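Local coordinates for FBP protein (Leishmania major, PDB 5OFU) that probably hydrolyses fructose 1,6-bisphosphate to fructose 6-phosphate and phosphate, as a magnesium-dependent homotetrameric enzyme of carbohydrate biosynthesis that also binds AMP, at residues Thr89-Leu94 and Tyr113-Asp118; Pro119-Ser124 and Gly133-Val138; Glu276-Leu281 and His315-Val320. One frame throughout, in Å; residues are numbered along the deposited sequence.

Contact 1 (Thr89-Leu94 and Tyr113-Asp118). With AMP (adenosine monophosphate), chain E.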
loop_
_atom_site.group_PDB
_atom_site.type_symbol
_atom_site.label_atom_id
_atom_site.label_comp_id
_atom_site.label_asym_id
_atom_site.label_seq_id
_atom_site.Cartn_x
_atom_site.Cartn_y
_atom_site.Cartn_z
ATOM N N THR A 89 -10.644 0.775 27.203
ATOM C CA THR A 89 -11.210 1.054 28.549
ATOM C C THR A 89 -12.764 1.086 28.620
ATOM O O THR A 89 -13.315 1.462 29.652
ATOM C CB THR A 89 -10.648 2.378 29.209
ATOM O OG1 THR A 89 -11.572 3.454 29.015
ATOM C CG2 THR A 89 -9.256 2.853 28.682
ATOM N N SER A 90 -13.453 0.686 27.550
ATOM C CA SER A 90 -14.906 0.813 27.453
ATOM C C SER A 90 -15.647 -0.505 27.692
ATOM O O SER A 90 -16.857 -0.481 27.938
ATOM C CB SER A 90 -15.300 1.343 26.072
ATOM O OG SER A 90 -14.794 2.640 25.841
ATOM N N VAL A 91 -14.955 -1.646 27.619
ATOM C CA VAL A 91 -15.613 -2.957 27.776
ATOM C C VAL A 91 -15.416 -3.520 29.177
ATOM O O VAL A 91 -14.371 -3.275 29.794
ATOM C CB VAL A 91 -15.136 -3.994 26.720
ATOM C CG1 VAL A 91 -15.083 -3.355 25.344
ATOM C CG2 VAL A 91 -13.784 -4.598 27.081
ATOM N N CYS A 92 -16.440 -4.204 29.696
ATOM C CA CYS A 92 -16.264 -5.079 30.858
ATOM C C CYS A 92 -16.213 -6.546 30.461
ATOM O O CYS A 92 -15.483 -7.297 31.097
ATOM C CB CYS A 92 -17.331 -4.865 31.928
ATOM S SG CYS A 92 -19.025 -5.096 31.393
ATOM N N VAL A 93 -16.949 -6.941 29.418
ATOM C CA VAL A 93 -16.995 -8.338 28.968
ATOM C C VAL A 93 -16.735 -8.481 27.460
ATOM O O VAL A 93 -17.325 -7.762 26.660
ATOM C CB VAL A 93 -18.353 -8.983 29.307
ATOM C CG1 VAL A 93 -18.413 -10.420 28.821
ATOM C CG2 VAL A 93 -18.594 -8.928 30.808
ATOM N N LEU A 94 -15.805 -9.377 27.106
ATOM C CA LEU A 94 -15.543 -9.793 25.718
ATOM C C LEU A 94 -15.951 -11.242 25.541
ATOM O O LEU A 94 -15.709 -12.064 26.428
ATOM C CB LEU A 94 -14.058 -9.723 25.369
ATOM C CG LEU A 94 -13.400 -8.397 25.048
ATOM C CD1 LEU A 94 -11.995 -8.651 24.519
ATOM C CD2 LEU A 94 -14.215 -7.617 24.033
ATOM N N TYR A 113 -19.774 -1.822 28.585
ATOM C CA TYR A 113 -20.145 -2.441 27.312
ATOM C C TYR A 113 -19.709 -3.899 27.268
ATOM O O TYR A 113 -18.619 -4.237 27.740
ATOM C CB TYR A 113 -19.564 -1.666 26.130
ATOM C CG TYR A 113 -20.281 -0.366 25.903
ATOM C CD1 TYR A 113 -21.555 -0.351 25.368
ATOM C CD2 TYR A 113 -19.691 0.855 26.222
ATOM C CE1 TYR A 113 -22.234 0.838 25.166
ATOM C CE2 TYR A 113 -20.366 2.054 26.016
ATOM C CZ TYR A 113 -21.647 2.038 25.487
ATOM O OH TYR A 113 -22.366 3.202 25.285
ATOM N N LEU A 114 -20.596 -4.756 26.754
ATOM C CA LEU A 114 -20.296 -6.162 26.469
ATOM C C LEU A 114 -20.219 -6.303 24.961
ATOM O O LEU A 114 -21.160 -5.897 24.277
ATOM C CB LEU A 114 -21.397 -7.088 26.995
ATOM C CG LEU A 114 -21.772 -7.043 28.484
ATOM C CD1 LEU A 114 -22.736 -5.910 28.776
ATOM C CD2 LEU A 114 -22.381 -8.363 28.939
ATOM N N ILE A 115 -19.099 -6.817 24.447
ATOM C CA ILE A 115 -18.913 -7.052 22.998
ATOM C C ILE A 115 -18.864 -8.550 22.749
ATOM O O ILE A 115 -18.115 -9.271 23.405
ATOM C CB ILE A 115 -17.589 -6.480 22.409
ATOM C CG1 ILE A 115 -17.119 -5.230 23.140
ATOM C CG2 ILE A 115 -17.740 -6.198 20.917
ATOM C CD1 ILE A 115 -18.141 -4.118 23.230
ATOM N N PHE A 116 -19.671 -9.017 21.814
ATOM C CA PHE A 116 -19.597 -10.400 21.372
ATOM C C PHE A 116 -19.263 -10.382 19.896
ATOM O O PHE A 116 -19.903 -9.659 19.126
ATOM C CB PHE A 116 -20.898 -11.138 21.672
ATOM C CG PHE A 116 -21.150 -11.285 23.136
ATOM C CD1 PHE A 116 -20.580 -12.335 23.848
ATOM C CD2 PHE A 116 -21.906 -10.354 23.816
ATOM C CE1 PHE A 116 -20.786 -12.464 25.216
ATOM C CE2 PHE A 116 -22.110 -10.474 25.180
ATOM C CZ PHE A 116 -21.547 -11.530 25.882
ATOM N N PHE A 117 -18.244 -11.144 19.513
ATOM C CA PHE A 117 -17.755 -11.092 18.153
ATOM C C PHE A 117 -17.280 -12.435 17.632
ATOM O O PHE A 117 -16.876 -13.312 18.398
ATOM C CB PHE A 117 -16.625 -10.056 18.044
ATOM C CG PHE A 117 -15.422 -10.375 18.882
ATOM C CD1 PHE A 117 -15.400 -10.055 20.226
ATOM C CD2 PHE A 117 -14.318 -10.997 18.328
ATOM C CE1 PHE A 117 -14.299 -10.353 21.008
ATOM C CE2 PHE A 117 -13.201 -11.287 19.106
ATOM C CZ PHE A 117 -13.191 -10.963 20.448
ATOM N N ASP A 118 -17.347 -12.572 16.313
ATOM C CA ASP A 118 -16.667 -13.629 15.587
ATOM C C ASP A 118 -15.606 -12.908 14.751
ATOM O O ASP A 118 -15.958 -12.191 13.819
ATOM C CB ASP A 118 -17.662 -14.381 14.703
ATOM C CG ASP A 118 -17.028 -15.552 13.961
ATOM O OD1 ASP A 118 -15.789 -15.717 14.056
ATOM O OD2 ASP A 118 -17.780 -16.296 13.273
HETATM P P AMP E . -21.313 6.615 25.969
HETATM O O1P AMP E . -20.200 7.038 25.047
HETATM O O2P AMP E . -21.162 5.232 26.549
HETATM O O3P AMP E . -21.700 7.639 27.011
HETATM O "O5'" AMP E . -22.574 6.615 24.982
HETATM C "C5'" AMP E . -23.854 6.178 25.423
HETATM C "C4'" AMP E . -24.779 5.887 24.247
HETATM O "O4'" AMP E . -24.887 7.014 23.374
HETATM C "C3'" AMP E . -24.312 4.733 23.380
HETATM O "O3'" AMP E . -24.750 3.468 23.863
HETATM C "C2'" AMP E . -24.896 5.063 22.031
HETATM O "O2'" AMP E . -26.231 4.574 21.886
HETATM C "C1'" AMP E . -24.864 6.585 22.007
HETATM N N9 AMP E . -23.600 6.984 21.326
HETATM C C8 AMP E . -22.457 7.407 21.910
HETATM N N7 AMP E . -21.507 7.670 20.987
HETATM C C5 AMP E . -22.036 7.408 19.790
HETATM C C6 AMP E . -21.553 7.464 18.405
HETATM N N6 AMP E . -20.300 7.874 18.153
HETATM N N1 AMP E . -22.407 7.102 17.424
HETATM C C2 AMP E . -23.670 6.693 17.683
HETATM N N3 AMP E . -24.169 6.610 18.933
HETATM C C4 AMP E . -23.410 6.944 20.008
#

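Contact 2 (Pro119-Ser124 and Gly133-Val138). With F6P (6-O-phosphono-beta-D-fructofuranose), chain F.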
loop_
_atom_site.group_PDB
_atom_site.type_symbol
_atom_site.label_atom_id
_atom_site.label_comp_id
_atom_site.label_asym_id
_atom_site.label_seq_id
_atom_site.Cartn_x
_atom_site.Cartn_y
_atom_site.Cartn_z
ATOM N N PRO A 119 -14.317 -13.062 15.100
ATOM C CA PRO A 119 -13.274 -12.256 14.453
ATOM C C PRO A 119 -12.932 -12.671 13.027
ATOM O O PRO A 119 -12.435 -11.842 12.266
ATOM C CB PRO A 119 -12.062 -12.454 15.363
ATOM C CG PRO A 119 -12.271 -13.792 15.965
ATOM C CD PRO A 119 -13.759 -13.949 16.136
ATOM N N LEU A 120 -13.161 -13.943 12.688
ATOM C CA LEU A 120 -12.918 -14.451 11.341
ATOM C C LEU A 120 -13.980 -15.481 10.965
ATOM O O LEU A 120 -13.801 -16.691 11.090
ATOM C CB LEU A 120 -11.497 -15.008 11.210
ATOM C CG LEU A 120 -10.991 -15.243 9.784
ATOM C CD1 LEU A 120 -11.030 -13.974 8.947
ATOM C CD2 LEU A 120 -9.572 -15.793 9.815
ATOM N N ASP A 121 -15.102 -14.949 10.505
ATOM C CA ASP A 121 -16.217 -15.715 9.989
ATOM C C ASP A 121 -15.902 -16.268 8.605
ATOM O O ASP A 121 -15.275 -15.595 7.789
ATOM C CB ASP A 121 -17.452 -14.812 9.936
ATOM C CG ASP A 121 -18.635 -15.462 9.266
ATOM O OD1 ASP A 121 -19.350 -16.254 9.932
ATOM O OD2 ASP A 121 -18.868 -15.159 8.073
ATOM N N GLY A 122 -16.380 -17.486 8.344
ATOM C CA GLY A 122 -16.164 -18.173 7.071
ATOM C C GLY A 122 -14.815 -18.857 7.039
ATOM O O GLY A 122 -14.127 -18.820 6.028
ATOM N N SER A 123 -14.442 -19.488 8.152
ATOM C CA SER A 123 -13.105 -20.076 8.322
ATOM C C SER A 123 -12.772 -21.187 7.325
ATOM O O SER A 123 -11.603 -21.420 7.049
ATOM C CB SER A 123 -12.923 -20.603 9.755
ATOM O OG SER A 123 -13.769 -21.715 9.997
ATOM N N SER A 124 -13.790 -21.857 6.789
ATOM C CA SER A 124 -13.595 -22.854 5.740
ATOM C C SER A 124 -13.201 -22.236 4.380
ATOM O O SER A 124 -12.727 -22.969 3.499
ATOM C CB SER A 124 -14.841 -23.731 5.571
ATOM O OG SER A 124 -15.790 -23.124 4.701
ATOM N N GLY A 133 -14.938 -12.609 6.884
ATOM C CA GLY A 133 -15.411 -11.442 7.614
ATOM C C GLY A 133 -15.259 -11.463 9.106
ATOM O O GLY A 133 -14.817 -12.450 9.682
ATOM N N SER A 134 -15.619 -10.338 9.714
ATOM C CA SER A 134 -15.714 -10.183 11.167
ATOM C C SER A 134 -17.113 -9.675 11.491
ATOM O O SER A 134 -17.690 -8.936 10.703
ATOM C CB SER A 134 -14.675 -9.189 11.663
ATOM O OG SER A 134 -13.368 -9.575 11.281
ATOM N N ILE A 135 -17.673 -10.113 12.616
ATOM C CA ILE A 135 -19.012 -9.681 13.055
ATOM C C ILE A 135 -18.914 -9.315 14.524
ATOM O O ILE A 135 -18.250 -10.011 15.289
ATOM C CB ILE A 135 -20.072 -10.792 12.939
ATOM C CG1 ILE A 135 -20.039 -11.472 11.589
ATOM C CG2 ILE A 135 -21.475 -10.232 13.129
ATOM C CD1 ILE A 135 -20.508 -12.904 11.674
ATOM N N TRP A 136 -19.610 -8.265 14.930
ATOM C CA TRP A 136 -19.684 -7.923 16.337
ATOM C C TRP A 136 -21.061 -7.377 16.720
ATOM O O TRP A 136 -21.753 -6.759 15.912
ATOM C CB TRP A 136 -18.570 -6.924 16.701
ATOM C CG TRP A 136 -18.676 -5.637 15.964
ATOM C CD1 TRP A 136 -19.366 -4.534 16.347
ATOM C CD2 TRP A 136 -18.112 -5.340 14.686
ATOM N NE1 TRP A 136 -19.256 -3.547 15.395
ATOM C CE2 TRP A 136 -18.496 -4.017 14.360
ATOM C CE3 TRP A 136 -17.297 -6.046 13.801
ATOM C CZ2 TRP A 136 -18.105 -3.390 13.179
ATOM C CZ3 TRP A 136 -16.901 -5.419 12.614
ATOM C CH2 TRP A 136 -17.311 -4.100 12.318
ATOM N N GLY A 137 -21.431 -7.621 17.973
ATOM C CA GLY A 137 -22.594 -7.007 18.590
ATOM C C GLY A 137 -22.187 -6.370 19.893
ATOM O O GLY A 137 -21.411 -6.967 20.651
ATOM N N VAL A 138 -22.724 -5.180 20.162
ATOM C CA VAL A 138 -22.427 -4.432 21.391
ATOM C C VAL A 138 -23.687 -4.257 22.240
ATOM O O VAL A 138 -24.701 -3.745 21.752
ATOM C CB VAL A 138 -21.852 -3.038 21.084
ATOM C CG1 VAL A 138 -21.469 -2.327 22.376
ATOM C CG2 VAL A 138 -20.648 -3.148 20.153
HETATM O O1 F6P F . -19.556 -21.170 11.411
HETATM C C1 F6P F . -20.187 -20.058 10.762
HETATM C C2 F6P F . -19.986 -20.176 9.256
HETATM O O2 F6P F . -18.581 -20.106 8.980
HETATM C C3 F6P F . -20.742 -19.105 8.473
HETATM O O3 F6P F . -19.890 -18.056 8.013
HETATM C C4 F6P F . -21.364 -19.828 7.296
HETATM O O4 F6P F . -22.659 -19.339 6.950
HETATM C C5 F6P F . -21.447 -21.265 7.758
HETATM O O5 F6P F . -20.500 -21.437 8.816
HETATM C C6 F6P F . -21.134 -22.238 6.642
HETATM O O6 F6P F . -21.572 -23.515 7.097
HETATM P P F6P F . -21.671 -24.781 6.112
HETATM O O1P F6P F . -20.234 -25.196 5.892
HETATM O O2P F6P F . -22.380 -24.249 4.886
HETATM O O3P F6P F . -22.438 -25.754 6.959
#

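Contact 3 (Glu276-Leu281 and His315-Val320). With F6P (6-O-phosphono-beta-D-fructofuranose), chain F.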
loop_
_atom_site.group_PDB
_atom_site.type_symbol
_atom_site.label_atom_id
_atom_site.label_comp_id
_atom_site.label_asym_id
_atom_site.label_seq_id
_atom_site.Cartn_x
_atom_site.Cartn_y
_atom_site.Cartn_z
ATOM N N GLU A 276 -31.082 -27.154 16.402
ATOM C CA GLU A 276 -31.309 -25.716 16.576
ATOM C C GLU A 276 -30.536 -24.861 15.562
ATOM O O GLU A 276 -30.237 -23.707 15.831
ATOM C CB GLU A 276 -30.945 -25.312 18.013
ATOM C CG GLU A 276 -31.860 -25.894 19.087
ATOM C CD GLU A 276 -33.160 -25.109 19.282
ATOM O OE1 GLU A 276 -33.821 -24.748 18.284
ATOM O OE2 GLU A 276 -33.532 -24.850 20.451
ATOM N N GLY A 277 -30.227 -25.411 14.390
ATOM C CA GLY A 277 -29.408 -24.718 13.383
ATOM C C GLY A 277 -27.920 -24.732 13.705
ATOM O O GLY A 277 -27.493 -25.401 14.645
ATOM N N LYS A 278 -27.133 -23.979 12.939
ATOM C CA LYS A 278 -25.687 -23.868 13.169
ATOM C C LYS A 278 -25.240 -22.545 13.827
ATOM O O LYS A 278 -24.351 -22.553 14.671
ATOM C CB LYS A 278 -24.914 -24.058 11.859
ATOM C CG LYS A 278 -23.420 -24.199 12.065
ATOM C CD LYS A 278 -22.655 -24.159 10.756
ATOM C CE LYS A 278 -21.159 -24.235 11.025
ATOM N NZ LYS A 278 -20.359 -24.029 9.792
ATOM N N LEU A 279 -25.816 -21.422 13.412
ATOM C CA LEU A 279 -25.224 -20.114 13.703
ATOM C C LEU A 279 -25.504 -19.705 15.140
ATOM O O LEU A 279 -26.614 -19.891 15.628
ATOM C CB LEU A 279 -25.743 -19.047 12.737
ATOM C CG LEU A 279 -25.694 -19.409 11.245
ATOM C CD1 LEU A 279 -26.131 -18.219 10.415
ATOM C CD2 LEU A 279 -24.319 -19.889 10.808
ATOM N N ARG A 280 -24.489 -19.150 15.808
ATOM C CA ARG A 280 -24.620 -18.708 17.194
ATOM C C ARG A 280 -25.453 -17.433 17.322
ATOM O O ARG A 280 -25.381 -16.542 16.471
ATOM C CB ARG A 280 -23.258 -18.498 17.846
ATOM C CG ARG A 280 -22.716 -19.721 18.571
ATOM C CD ARG A 280 -22.414 -20.856 17.621
ATOM N NE ARG A 280 -21.188 -21.580 17.996
ATOM C CZ ARG A 280 -21.108 -22.627 18.816
ATOM N NH1 ARG A 280 -22.187 -23.147 19.402
ATOM N NH2 ARG A 280 -19.911 -23.158 19.041
ATOM N N LEU A 281 -26.246 -17.363 18.397
ATOM C CA LEU A 281 -27.199 -16.267 18.591
ATOM C C LEU A 281 -26.488 -14.961 18.920
ATOM O O LEU A 281 -26.691 -13.966 18.240
ATOM C CB LEU A 281 -28.219 -16.614 19.683
ATOM C CG LEU A 281 -29.324 -15.586 19.997
ATOM C CD1 LEU A 281 -30.194 -15.262 18.798
ATOM C CD2 LEU A 281 -30.184 -16.094 21.142
ATOM N N HIS A 315 -23.332 -20.108 24.069
ATOM C CA HIS A 315 -23.104 -20.593 22.710
ATOM C C HIS A 315 -24.370 -21.142 22.052
ATOM O O HIS A 315 -24.317 -22.065 21.240
ATOM C CB HIS A 315 -21.951 -21.602 22.728
ATOM C CG HIS A 315 -20.630 -20.973 23.028
ATOM N ND1 HIS A 315 -19.883 -20.331 22.067
ATOM C CD2 HIS A 315 -19.946 -20.833 24.190
ATOM C CE1 HIS A 315 -18.785 -19.838 22.614
ATOM N NE2 HIS A 315 -18.798 -20.128 23.902
ATOM N N GLN A 316 -25.507 -20.545 22.395
ATOM C CA GLN A 316 -26.815 -20.964 21.897
ATOM C C GLN A 316 -26.891 -20.809 20.385
ATOM O O GLN A 316 -26.521 -19.775 19.854
ATOM C CB GLN A 316 -27.899 -20.105 22.547
ATOM C CG GLN A 316 -29.340 -20.429 22.180
ATOM C CD GLN A 316 -30.327 -19.496 22.874
ATOM O OE1 GLN A 316 -30.024 -18.900 23.902
ATOM N NE2 GLN A 316 -31.521 -19.376 22.312
ATOM N N ARG A 317 -27.396 -21.835 19.712
ATOM C CA ARG A 317 -27.569 -21.796 18.272
ATOM C C ARG A 317 -28.995 -21.423 17.923
ATOM O O ARG A 317 -29.880 -21.511 18.762
ATOM C CB ARG A 317 -27.218 -23.143 17.668
ATOM C CG ARG A 317 -25.758 -23.534 17.857
ATOM C CD ARG A 317 -25.511 -24.900 17.243
ATOM N NE ARG A 317 -24.249 -25.494 17.652
ATOM C CZ ARG A 317 -23.063 -25.254 17.099
ATOM N NH1 ARG A 317 -22.925 -24.398 16.091
ATOM N NH2 ARG A 317 -21.989 -25.869 17.581
ATOM N N THR A 318 -29.198 -20.990 16.683
ATOM C CA THR A 318 -30.530 -20.673 16.151
ATOM C C THR A 318 -30.553 -20.823 14.642
ATOM O O THR A 318 -29.559 -20.539 13.977
ATOM C CB THR A 318 -30.983 -19.239 16.488
ATOM O OG1 THR A 318 -32.181 -18.928 15.770
ATOM C CG2 THR A 318 -29.917 -18.201 16.124
ATOM N N PRO A 319 -31.680 -21.306 14.093
ATOM C CA PRO A 319 -31.803 -21.235 12.640
ATOM C C PRO A 319 -31.969 -19.787 12.216
ATOM O O PRO A 319 -32.360 -18.956 13.048
ATOM C CB PRO A 319 -33.071 -22.042 12.351
ATOM C CG PRO A 319 -33.845 -22.020 13.611
ATOM C CD PRO A 319 -32.838 -21.978 14.717
ATOM N N VAL A 320 -31.659 -19.477 10.955
ATOM C CA VAL A 320 -31.850 -18.122 10.443
ATOM C C VAL A 320 -32.522 -18.114 9.093
ATOM O O VAL A 320 -32.267 -18.982 8.274
ATOM C CB VAL A 320 -30.522 -17.309 10.383
ATOM C CG1 VAL A 320 -29.881 -17.233 11.759
ATOM C CG2 VAL A 320 -29.544 -17.879 9.384
HETATM O O1 F6P F . -19.556 -21.170 11.411
HETATM C C1 F6P F . -20.187 -20.058 10.762
HETATM C C2 F6P F . -19.986 -20.176 9.256
HETATM O O2 F6P F . -18.581 -20.106 8.980
HETATM C C3 F6P F . -20.742 -19.105 8.473
HETATM O O3 F6P F . -19.890 -18.056 8.013
HETATM C C4 F6P F . -21.364 -19.828 7.296
HETATM O O4 F6P F . -22.659 -19.339 6.950
HETATM C C5 F6P F . -21.447 -21.265 7.758
HETATM O O5 F6P F . -20.500 -21.437 8.816
HETATM C C6 F6P F . -21.134 -22.238 6.642
HETATM O O6 F6P F . -21.572 -23.515 7.097
HETATM P P F6P F . -21.671 -24.781 6.112
HETATM O O1P F6P F . -20.234 -25.196 5.892
HETATM O O2P F6P F . -22.380 -24.249 4.886
HETATM O O3P F6P F . -22.438 -25.754 6.959
HETATM O O HOH W 1 -28.336 -21.812 11.822
#

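Contact 1 (Thr89-Leu94 and Tyr113-Asp118)
The ring of Y113 meets S90 O at its edge, close to the ring plane, and O2P of AMP lies near that plane as well. The rings of F116 and F117 meet the other strand obliquely. CG1 of V93 approaches the first and CD2 of L94 the second, 4.1 Å from F117 CE1. F117 also stacks on the ring of F81 in helix 73-87. The Y113 ring ends in a hydroxyl with two AMP partners. Y113 OH donates to AMP O2P at 2.7 Å and accepts from AMP O3' at 2.8 Å, so one oxygen contacts both the phosphate and the ribose. R25, T29 and F28 N also bond to the nucleotide. The polar end of S90 is turned to D27, where OG bonds to the backbone O.

Strand 113-118 runs parallel to the strand of V91, V93 and L94, which turns a corner at C92. Both belong to the large mixed sheet of the N-terminal FBPase domain. A beta bulge shifts their register by one between V91 and V93. Y113 bonds with residues on both sides of V91: Y113 N donates to S90 O, and C92 N donates to Y113 O at 2.9 Å. Beyond the bulge I115 N reaches V93 O at 3.0 Å.

L94 and I115 share one face of the sheet, side by side and pointing the same way. V91 reaches I115 from beside the bulge. Its CG1 comes to 3.5 Å from CG1 of I115, the two side chains crossing at about a right angle. V91 and I115 also touch L31 of helix 27-47, while L94 rests on helix 73-87. On the other face CB of V93 sits 4.0 Å from CG of L114. V93 CG1 is anti to the backbone N (chi1 179°), and this is the branch directed to F116 CZ.

Contact 2 (Pro119-Ser124 and Gly133-Val138)
G133 faces D121 as a hydrogen-bonded antiparallel pair. The two residues belong to the beta hairpin of strands 113-121 and 132-140, in the large sheet of the N-terminal FBPase domain. D121 N donates to G133 O, and G133 N returns a bond to D121 O at 3.1 Å. G133 O also receives a CA-H...O contact from L120 CA, 3.2 Å away.

S134 comes next. Its OG donates to P119 O at 2.6 Å, from above the carbonyl plane rather than along a lone pair. OG stands anti to the carbonyl carbon of S134 (chi1 -56°), which directs it at P119 O. The same OG is also hydrogen-bonded to Y173 OH, and the two partners probably hold its rotation.

I135 reaches back across the hairpin. Its CD1 lies 3.9 Å from D121 OD1 and the two side chains run obliquely to each other. This puts a methyl group beside the carboxylate that serves the active site. L120, necessarily through its backbone, and D121 belong to the manganese sites of this protein, and D121 and G122 bind fructose 6-phosphate. The second oxygen of the carboxylate, D121 OD2, accepts from V253 N, which helps to set its rotation. D121 OD1 takes a hydrogen bond from sugar hydroxyl O3 of F6P at 2.7 Å.

Contact 3 (Glu276-Leu281 and His315-Val320)
T318 N donates to L279 O at 3.0 Å between two short, weakly bonded antiparallel strands, in which R280 and R317 form a non-hydrogen-bonded pair. Just beyond, where R280 is the N-cap of helix 281-294, L281 N donates to Q316 O at 2.8 Å. A water bridges the strands, accepting from L279 N and donating to T318 O.

The guanidinium groups of R280 and R317 are stacked. Their planes differ by 11° and their centres are 3.7 Å apart. R280 NH1 lies over the centre of the R317 group. H315 packs on the opposite face of R280, with ND1 above its centre and CB near NH1. R317 is held at its edge: NH1 donates to a lone pair of K278 O at 2.7 Å, and that oxygen lies almost in the guanidinium plane. The chain of R317 is extended from CG to NE and passes K278 O and G277 O on the way. R280 is bent at chi2 and chi3, and its NE forms a salt bridge with E97, a manganese ligand.

Away from the arginines, aliphatic groups pack. L279 CD1 meets V320 CG2 at 3.6 Å, the side chains crossing at about a right angle. L281 runs alongside Q316 and touches T318 CG2 with CD1. Q316 OE1 accepts a hydrogen bond from T312 N.

From this part of the C-terminal FBPase domain K278 reaches the sugar site. It is extended throughout, with CG anti to the backbone N (chi1 -170°). Its NZ donates to F6P O5 at 2.8 Å and to F6P O6 at 3.0 Å. The bond from R317 to the K278 carbonyl is consistent with a second-shell role behind this lysine. The E97 carboxylate probably offsets part of the like charge in the arginine stack.

How the contacts relate
The contacts follow one another along the chain, each closing before the next opens. Contacts 1 and 2 share strand 113-121 and the large mixed sheet of the N-terminal domain. Their centres are 15 Å apart and they touch directly, for example through the probable bonds F116 O to G137 N and D118 N to I135 O. Contact 3 lies in the C-terminal domain. Its nearest atoms are about 7 Å from contact 1 and about 6 Å from contact 2. Contacts 2 and 3 both bind the same F6P, one from each domain. Strand 113-121 thus runs from the AMP site at Y113 to the metal and sugar site at D118 and D121.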